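Local coordinates for protein GH26C (Muricauda sp. MAR_2010_75, PDB 6Q78) that probably hydrolyses internal beta-1,4-mannosidic linkages in mannan polysaccharides, as a family 26 glycoside hydrolase of the endo-mannanase class, at residues E278-Y281 with L282-Y285; S321-A324 with E325-K329; E244-Q247 with L248-T252. One frame throughout, in Å; residues are numbered along the deposited sequence.

Interaction 1 of 3, residues E278-Y281 with L282-Y285; sequences ESEY and LARY
Leu-282 N lies obliquely to the phenol ring of Tyr-281, and the methyl CD2 of Leu-282 is 4.3 Å from ring atom CD2 of Tyr-281, a loose apolar touch. With CG anti to the backbone N (chi1 -177°), Tyr-281 swings its ring beside its own carbonyl carbon, which leaves Tyr-281 CB 3.2 Å from Leu-282 N. The ring also meets Phe-275 in an edge-to-face pair, while its hydroxyl is hydrogen-bonded to Gly-295 O.

Two carbonyl planes are used quite differently. Leu-282 N donates to Glu-278 O at 2.9 Å, an ordinary i to i+4 helical bond; the leucine's CG rests 3.3 Å from that same Glu-278 O. Ala-283 N reaches back only three residues, to Glu-280 O at 3.2 Å, and comes from above that carbonyl plane, 71° out of it, rather than along a lone pair. The chain then folds over in a type I beta turn, closed by Tyr-285 N to Leu-282 O at 3.1 Å. A water links the helix end to the turn, donating to Tyr-281 O (2.7 Å) and accepting from Arg-284 N (2.8 Å), and so serves polar groups on both sides of the junction.

The whole unit belongs to the connection between strands 265-269 and 293-298. The Tyr-281 ring packs on Met-294 of the second strand and on Val-320 and Leu-323 of helix 306-327, whereas Arg-284 reaches helix 242-259 and touches Ile-242.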
loop_
_atom_site.group_PDB
_atom_site.type_symbol
_atom_site.label_atom_id
_atom_site.label_comp_id
_atom_site.label_asym_id
_atom_site.label_seq_id
_atom_site.Cartn_x
_atom_site.Cartn_y
_atom_site.Cartn_z
ATOM N N GLU A 278 19.681 -0.595 8.062
ATOM C CA GLU A 278 19.007 -1.882 7.869
ATOM C C GLU A 278 18.524 -2.453 9.195
ATOM O O GLU A 278 17.403 -2.965 9.285
ATOM C CB GLU A 278 19.957 -2.884 7.206
ATOM C CG GLU A 278 20.348 -2.539 5.802
ATOM C CD GLU A 278 21.309 -3.546 5.169
ATOM O OE1 GLU A 278 21.644 -4.579 5.795
ATOM O OE2 GLU A 278 21.730 -3.278 4.023
ATOM N N SER A 279 19.375 -2.403 10.237
ATOM C CA SER A 279 18.964 -2.930 11.531
ATOM C C SER A 279 17.714 -2.237 12.053
ATOM O O SER A 279 16.834 -2.893 12.624
ATOM C CB SER A 279 20.098 -2.810 12.539
ATOM O OG SER A 279 21.141 -3.690 12.143
ATOM N N GLU A 280 17.604 -0.919 11.855
ATOM C CA GLU A 280 16.422 -0.241 12.371
ATOM C C GLU A 280 15.202 -0.549 11.521
ATOM O O GLU A 280 14.115 -0.755 12.062
ATOM C CB GLU A 280 16.639 1.260 12.546
ATOM C CG GLU A 280 15.518 1.955 13.368
ATOM C CD GLU A 280 15.264 1.377 14.800
ATOM O OE1 GLU A 280 16.143 0.710 15.429
ATOM O OE2 GLU A 280 14.154 1.626 15.321
ATOM N N TYR A 281 15.369 -0.643 10.196
ATOM C CA TYR A 281 14.251 -1.056 9.349
ATOM C C TYR A 281 13.726 -2.416 9.763
ATOM O O TYR A 281 12.519 -2.666 9.719
ATOM C CB TYR A 281 14.681 -1.100 7.883
ATOM C CG TYR A 281 13.548 -1.448 6.975
ATOM C CD1 TYR A 281 12.630 -0.482 6.593
ATOM C CD2 TYR A 281 13.386 -2.746 6.496
ATOM C CE1 TYR A 281 11.556 -0.819 5.735
ATOM C CE2 TYR A 281 12.337 -3.089 5.660
ATOM C CZ TYR A 281 11.427 -2.128 5.290
ATOM O OH TYR A 281 10.389 -2.519 4.448
ATOM N N LEU A 282 14.622 -3.329 10.140
ATOM C CA LEU A 282 14.277 -4.718 10.446
ATOM C C LEU A 282 13.876 -4.943 11.908
ATOM O O LEU A 282 13.559 -6.091 12.283
ATOM C CB LEU A 282 15.455 -5.655 10.080
ATOM C CG LEU A 282 15.779 -5.787 8.584
ATOM C CD1 LEU A 282 17.131 -6.452 8.367
ATOM C CD2 LEU A 282 14.708 -6.600 7.880
ATOM N N ALA A 283 13.870 -3.888 12.730
ATOM C CA ALA A 283 13.603 -4.046 14.160
ATOM C C ALA A 283 12.337 -4.861 14.448
ATOM O O ALA A 283 12.353 -5.771 15.294
ATOM C CB ALA A 283 13.574 -2.683 14.859
ATOM N N ARG A 284 11.220 -4.528 13.786
ATOM C CA ARG A 284 9.959 -5.238 14.005
ATOM C C ARG A 284 9.547 -6.077 12.801
ATOM O O ARG A 284 8.361 -6.395 12.651
ATOM C CB ARG A 284 8.846 -4.256 14.398
ATOM C CG ARG A 284 9.136 -3.605 15.735
ATOM C CD ARG A 284 8.096 -2.555 16.215
ATOM N NE ARG A 284 8.542 -2.121 17.534
ATOM C CZ ARG A 284 7.815 -2.092 18.640
ATOM N NH1 ARG A 284 6.525 -2.395 18.602
ATOM N NH2 ARG A 284 8.394 -1.753 19.794
ATOM N N TYR A 285 10.504 -6.414 11.933
ATOM C CA TYR A 285 10.217 -7.232 10.758
ATOM C C TYR A 285 9.916 -8.663 11.181
ATOM O O TYR A 285 10.657 -9.249 11.999
ATOM C CB TYR A 285 11.438 -7.172 9.854
ATOM C CG TYR A 285 11.391 -7.988 8.581
ATOM C CD1 TYR A 285 10.632 -7.577 7.489
ATOM C CD2 TYR A 285 12.138 -9.153 8.469
ATOM C CE1 TYR A 285 10.618 -8.335 6.308
ATOM C CE2 TYR A 285 12.132 -9.915 7.311
ATOM C CZ TYR A 285 11.363 -9.499 6.239
ATOM O OH TYR A 285 11.372 -10.241 5.059
HETATM O O HOH W 1 10.934 -2.400 11.950
#

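Interaction 2 of 3, residues S321-A324 with E325-K329; sequences SDLA and EERVK
Ala-324 and Lys-329 meet across the end of a helix in a Schellman motif. Lys-329 N donates to Ala-324 O at 2.9 Å, in the carbonyl plane and on a lone pair, whereas the amides of Glu-325, Glu-326 and Arg-327 make i to i+4 bonds, for instance Arg-327 N to Leu-323 O at 2.9 Å. What makes the reversal possible is Val-328, whose positive phi (55°) turns the chain out of the helix and brings Lys-329 back over the last turn. The CB atoms of Ala-324 and Lys-329 then sit 4.0 Å apart, an apolar touch beside the polar closure.

One turn of the helix is also bridged by side chains. The extended chain of Arg-327 is laid along Leu-323, with methyl CD2 of the leucine 3.8 Å from Arg-327 NE, and Arg-327 CB passes 3.4 Å from Leu-323 O. On another face the carboxylate atoms Asp-322 OD1 and Glu-325 OE2 are 4.5 Å apart. A water 2.7 Å from Asp-322 OD1 and 2.8 Å from Glu-325 OE2 donates to these atoms, though it cannot serve every acceptor in reach; so placed, it could soften their repulsion. It is also hydrogen-bonded to Ser-321 OG, which has another partner in Lys-366 N.

A second shell fixes the charged ends: Asp-288 forms a salt bridge with Arg-327, Lys-366 with Glu-325, and Lys-329 NZ bonds to Val-291 O and Asp-288 O. Helix 306-327 is the crossover of the beta-alpha-beta unit between parallel strands 293-298 and 330-336. Its capped end leads after two residues into the latter, while Leu-323 and Lys-329 lie against Met-294 of the former.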
loop_
_atom_site.group_PDB
_atom_site.type_symbol
_atom_site.label_atom_id
_atom_site.label_comp_id
_atom_site.label_asym_id
_atom_site.label_seq_id
_atom_site.Cartn_x
_atom_site.Cartn_y
_atom_site.Cartn_z
ATOM N N SER A 321 15.455 -1.025 -0.742
ATOM C CA SER A 321 15.763 -1.649 -2.031
ATOM C C SER A 321 16.891 -2.678 -1.898
ATOM O O SER A 321 16.824 -3.765 -2.494
ATOM C CB SER A 321 16.116 -0.551 -3.036
ATOM O OG SER A 321 16.603 -1.070 -4.262
ATOM N N ASP A 322 17.921 -2.366 -1.105
ATOM C CA ASP A 322 19.007 -3.327 -0.899
ATOM C C ASP A 322 18.511 -4.590 -0.205
ATOM O O ASP A 322 18.914 -5.708 -0.565
ATOM C CB ASP A 322 20.138 -2.725 -0.056
ATOM C CG ASP A 322 21.025 -1.769 -0.827
ATOM O OD1 ASP A 322 20.989 -1.775 -2.085
ATOM O OD2 ASP A 322 21.805 -1.033 -0.155
ATOM N N LEU A 323 17.666 -4.435 0.819
ATOM C CA LEU A 323 17.165 -5.613 1.516
ATOM C C LEU A 323 16.266 -6.446 0.617
ATOM O O LEU A 323 16.305 -7.683 0.661
ATOM C CB LEU A 323 16.390 -5.193 2.755
ATOM C CG LEU A 323 17.233 -4.735 3.925
ATOM C CD1 LEU A 323 16.260 -4.146 4.966
ATOM C CD2 LEU A 323 18.041 -5.899 4.505
ATOM N N ALA A 324 15.435 -5.788 -0.202
ATOM C CA ALA A 324 14.602 -6.534 -1.146
ATOM C C ALA A 324 15.446 -7.304 -2.162
ATOM O O ALA A 324 15.111 -8.433 -2.540
ATOM C CB ALA A 324 13.646 -5.566 -1.846
ATOM N N GLU A 325 16.553 -6.718 -2.626
ATOM C CA GLU A 325 17.438 -7.470 -3.515
ATOM C C GLU A 325 18.032 -8.678 -2.792
ATOM O O GLU A 325 18.048 -9.790 -3.327
ATOM C CB GLU A 325 18.533 -6.547 -4.038
ATOM C CG GLU A 325 18.069 -5.571 -5.098
ATOM C CD GLU A 325 19.196 -5.095 -5.985
ATOM O OE1 GLU A 325 19.651 -5.874 -6.852
ATOM O OE2 GLU A 325 19.637 -3.946 -5.802
ATOM N N GLU A 326 18.476 -8.494 -1.559
ATOM C CA GLU A 326 19.123 -9.592 -0.841
ATOM C C GLU A 326 18.148 -10.720 -0.500
ATOM O O GLU A 326 18.523 -11.904 -0.560
ATOM C CB GLU A 326 19.804 -9.046 0.413
ATOM C CG GLU A 326 21.103 -8.332 0.081
ATOM C CD GLU A 326 21.678 -7.604 1.263
ATOM O OE1 GLU A 326 22.607 -6.791 1.061
ATOM O OE2 GLU A 326 21.180 -7.843 2.389
ATOM N N ARG A 327 16.894 -10.384 -0.165
ATOM C CA ARG A 327 15.933 -11.353 0.355
ATOM C C ARG A 327 14.919 -11.789 -0.695
ATOM O O ARG A 327 13.999 -12.548 -0.378
ATOM C CB ARG A 327 15.248 -10.810 1.604
ATOM C CG ARG A 327 16.239 -10.716 2.787
ATOM C CD ARG A 327 15.881 -9.623 3.729
ATOM N NE ARG A 327 16.889 -9.502 4.783
ATOM C CZ ARG A 327 16.725 -9.939 6.029
ATOM N NH1 ARG A 327 15.595 -10.540 6.381
ATOM N NH2 ARG A 327 17.697 -9.776 6.925
ATOM N N VAL A 328 15.108 -11.382 -1.949
ATOM C CA VAL A 328 14.194 -11.698 -3.049
ATOM C C VAL A 328 12.773 -11.252 -2.721
ATOM O O VAL A 328 11.825 -12.037 -2.801
ATOM C CB VAL A 328 14.275 -13.179 -3.485
ATOM C CG1 VAL A 328 13.673 -13.345 -4.851
ATOM C CG2 VAL A 328 15.733 -13.652 -3.472
ATOM N N LYS A 329 12.636 -9.989 -2.334
ATOM C CA LYS A 329 11.364 -9.318 -2.084
ATOM C C LYS A 329 11.168 -8.234 -3.137
ATOM O O LYS A 329 12.066 -7.938 -3.929
ATOM C CB LYS A 329 11.331 -8.671 -0.694
ATOM C CG LYS A 329 11.644 -9.623 0.482
ATOM C CD LYS A 329 10.748 -10.833 0.430
ATOM C CE LYS A 329 10.958 -11.706 1.665
ATOM N NZ LYS A 329 10.241 -13.001 1.498
HETATM O O HOH W 2 19.287 -1.666 -4.141
#

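Interaction 3 of 3, residues E244-Q247 with L248-T252; sequences EYIQ and LWQFT
Tyr-245 extends its ring with CG anti to the backbone N (chi1 -175°), and Trp-249, one turn on, meets it by taking a chi1 of -115°, close to eclipsed. Together these torsions make the two side chains run abreast from successive turns. The rings meet obliquely, their planes at 41°, and the indole corner CD1 of Trp-249 presses 3.3 Å from Tyr-245 CE2. The phenol oxygen reaches the edge of the indole, near its plane, where Trp-249 NE1 lies 3.0 Å from Tyr-245 OH in a weak, bent hydrogen bond. That hydroxyl has its stronger partner outside, Phe-225 O, so it links the helix to the loop after strand 220-223.

A similar i to i+4 pairing appears on the neighbouring face. Gln-250 runs beside Ile-246, its NE2 3.7 Å from methyl CG2 of Ile-246, while its CG rests 3.3 Å from Ile-246 O; the amide end is bonded to Pro-286 O. Farther along the helix, Leu-248 O accepts twice from a single residue: Thr-252 N at 2.9 Å and Thr-252 OG1 at 2.7 Å approach from opposite faces of the carbonyl plane. The threonine hydroxyl, folded back onto its own helix, also bonds to Tyr-196 OH.

Leu-248 packs on Leu-183 and Ile-186 of helix 176-186. The helix that carries all these pairs, 242-259, is the crossover between parallel strands 220-223 and 265-269, one of the outer helices of the TIM barrel characteristic of glycoside hydrolase family 26.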
loop_
_atom_site.group_PDB
_atom_site.type_symbol
_atom_site.label_atom_id
_atom_site.label_comp_id
_atom_site.label_asym_id
_atom_site.label_seq_id
_atom_site.Cartn_x
_atom_site.Cartn_y
_atom_site.Cartn_z
ATOM N N GLU A 244 5.450 -8.555 20.512
ATOM C CA GLU A 244 4.002 -8.501 20.303
ATOM C C GLU A 244 3.663 -8.123 18.865
ATOM O O GLU A 244 2.764 -8.721 18.266
ATOM C CB GLU A 244 3.357 -7.524 21.285
ATOM C CG GLU A 244 3.219 -8.091 22.727
ATOM C CD GLU A 244 2.936 -7.042 23.796
ATOM O OE1 GLU A 244 3.076 -5.833 23.547
ATOM O OE2 GLU A 244 2.594 -7.446 24.947
ATOM N N TYR A 245 4.349 -7.123 18.302
ATOM C CA TYR A 245 4.058 -6.742 16.921
ATOM C C TYR A 245 4.335 -7.900 15.977
ATOM O O TYR A 245 3.523 -8.201 15.092
ATOM C CB TYR A 245 4.880 -5.506 16.528
ATOM C CG TYR A 245 4.526 -5.012 15.161
ATOM C CD1 TYR A 245 3.466 -4.112 14.986
ATOM C CD2 TYR A 245 5.204 -5.475 14.030
ATOM C CE1 TYR A 245 3.095 -3.696 13.705
ATOM C CE2 TYR A 245 4.842 -5.056 12.756
ATOM C CZ TYR A 245 3.802 -4.151 12.611
ATOM O OH TYR A 245 3.464 -3.745 11.328
ATOM N N ILE A 246 5.467 -8.577 16.168
ATOM C CA ILE A 246 5.830 -9.693 15.303
ATOM C C ILE A 246 4.847 -10.844 15.471
ATOM O O ILE A 246 4.438 -11.482 14.486
ATOM C CB ILE A 246 7.281 -10.115 15.597
ATOM C CG1 ILE A 246 8.251 -9.044 15.074
ATOM C CG2 ILE A 246 7.604 -11.469 14.956
ATOM C CD1 ILE A 246 9.708 -9.372 15.429
ATOM N N GLN A 247 4.429 -11.115 16.716
ATOM C CA GLN A 247 3.432 -12.162 16.946
ATOM C C GLN A 247 2.130 -11.835 16.233
ATOM O O GLN A 247 1.484 -12.717 15.661
ATOM C CB GLN A 247 3.179 -12.308 18.447
ATOM C CG GLN A 247 2.201 -13.417 18.788
ATOM C CD GLN A 247 1.831 -13.472 20.270
ATOM O OE1 GLN A 247 2.331 -12.694 21.085
ATOM N NE2 GLN A 247 0.971 -14.420 20.621
ATOM N N LEU A 248 1.704 -10.573 16.289
ATOM C CA LEU A 248 0.490 -10.172 15.584
ATOM C C LEU A 248 0.629 -10.397 14.080
ATOM O O LEU A 248 -0.262 -10.984 13.442
ATOM C CB LEU A 248 0.208 -8.694 15.862
ATOM C CG LEU A 248 -0.908 -8.084 15.009
ATOM C CD1 LEU A 248 -2.273 -8.769 15.231
ATOM C CD2 LEU A 248 -1.012 -6.576 15.267
ATOM N N TRP A 249 1.770 -10.000 13.512
ATOM C CA TRP A 249 1.973 -10.176 12.077
ATOM C C TRP A 249 1.947 -11.653 11.691
ATOM O O TRP A 249 1.307 -12.037 10.702
ATOM C CB TRP A 249 3.297 -9.546 11.656
ATOM C CG TRP A 249 3.113 -8.381 10.715
ATOM C CD1 TRP A 249 2.882 -7.089 11.076
ATOM C CD2 TRP A 249 3.101 -8.398 9.270
ATOM N NE1 TRP A 249 2.755 -6.295 9.960
ATOM C CE2 TRP A 249 2.883 -7.073 8.843
ATOM C CE3 TRP A 249 3.309 -9.400 8.291
ATOM C CZ2 TRP A 249 2.839 -6.732 7.493
ATOM C CZ3 TRP A 249 3.240 -9.057 6.991
ATOM C CH2 TRP A 249 3.037 -7.741 6.599
ATOM N N GLN A 250 2.671 -12.496 12.442
ATOM C CA GLN A 250 2.753 -13.905 12.070
ATOM C C GLN A 250 1.404 -14.590 12.239
ATOM O O GLN A 250 1.004 -15.404 11.394
ATOM C CB GLN A 250 3.852 -14.612 12.858
ATOM C CG GLN A 250 5.232 -14.037 12.539
ATOM C CD GLN A 250 6.323 -14.721 13.324
ATOM O OE1 GLN A 250 6.059 -15.422 14.301
ATOM N NE2 GLN A 250 7.574 -14.501 12.911
ATOM N N PHE A 251 0.695 -14.286 13.330
ATOM C CA PHE A 251 -0.641 -14.834 13.493
ATOM C C PHE A 251 -1.528 -14.428 12.328
ATOM O O PHE A 251 -2.272 -15.265 11.777
ATOM C CB PHE A 251 -1.293 -14.367 14.793
ATOM C CG PHE A 251 -2.709 -14.779 14.877
ATOM C CD1 PHE A 251 -3.033 -16.060 15.303
ATOM C CD2 PHE A 251 -3.716 -13.910 14.488
ATOM C CE1 PHE A 251 -4.349 -16.466 15.320
ATOM C CE2 PHE A 251 -5.033 -14.314 14.498
ATOM C CZ PHE A 251 -5.352 -15.586 14.912
ATOM N N THR A 252 -1.445 -13.162 11.914
ATOM C CA THR A 252 -2.346 -12.654 10.883
ATOM C C THR A 252 -2.076 -13.321 9.545
ATOM O O THR A 252 -3.012 -13.742 8.846
ATOM C CB THR A 252 -2.174 -11.138 10.778
ATOM O OG1 THR A 252 -2.548 -10.558 12.031
ATOM C CG2 THR A 252 -3.066 -10.555 9.714
#

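Overall arrangement
Interaction 1 touches both of the others. Toward interaction 2, Tyr-281 CD2 packs 3.5 Å from Leu-323 CD1 and Tyr-285 CE2 lies 3.6 Å from Arg-327 NH1; the centres are about 13 Å apart. Toward interaction 3, about 15 Å away between centres, Arg-284 O comes 3.6 Å from Tyr-245 CD2. Interactions 2 and 3 do not meet, their nearest atoms being about 10 Å apart. The segment 278-285 thus touches both outer helices, 306-327 and 242-259. It follows the C-terminal end of strand 265-269, the side of a TIM barrel where the active site normally opens, though no catalytic role is assigned here to the residues described.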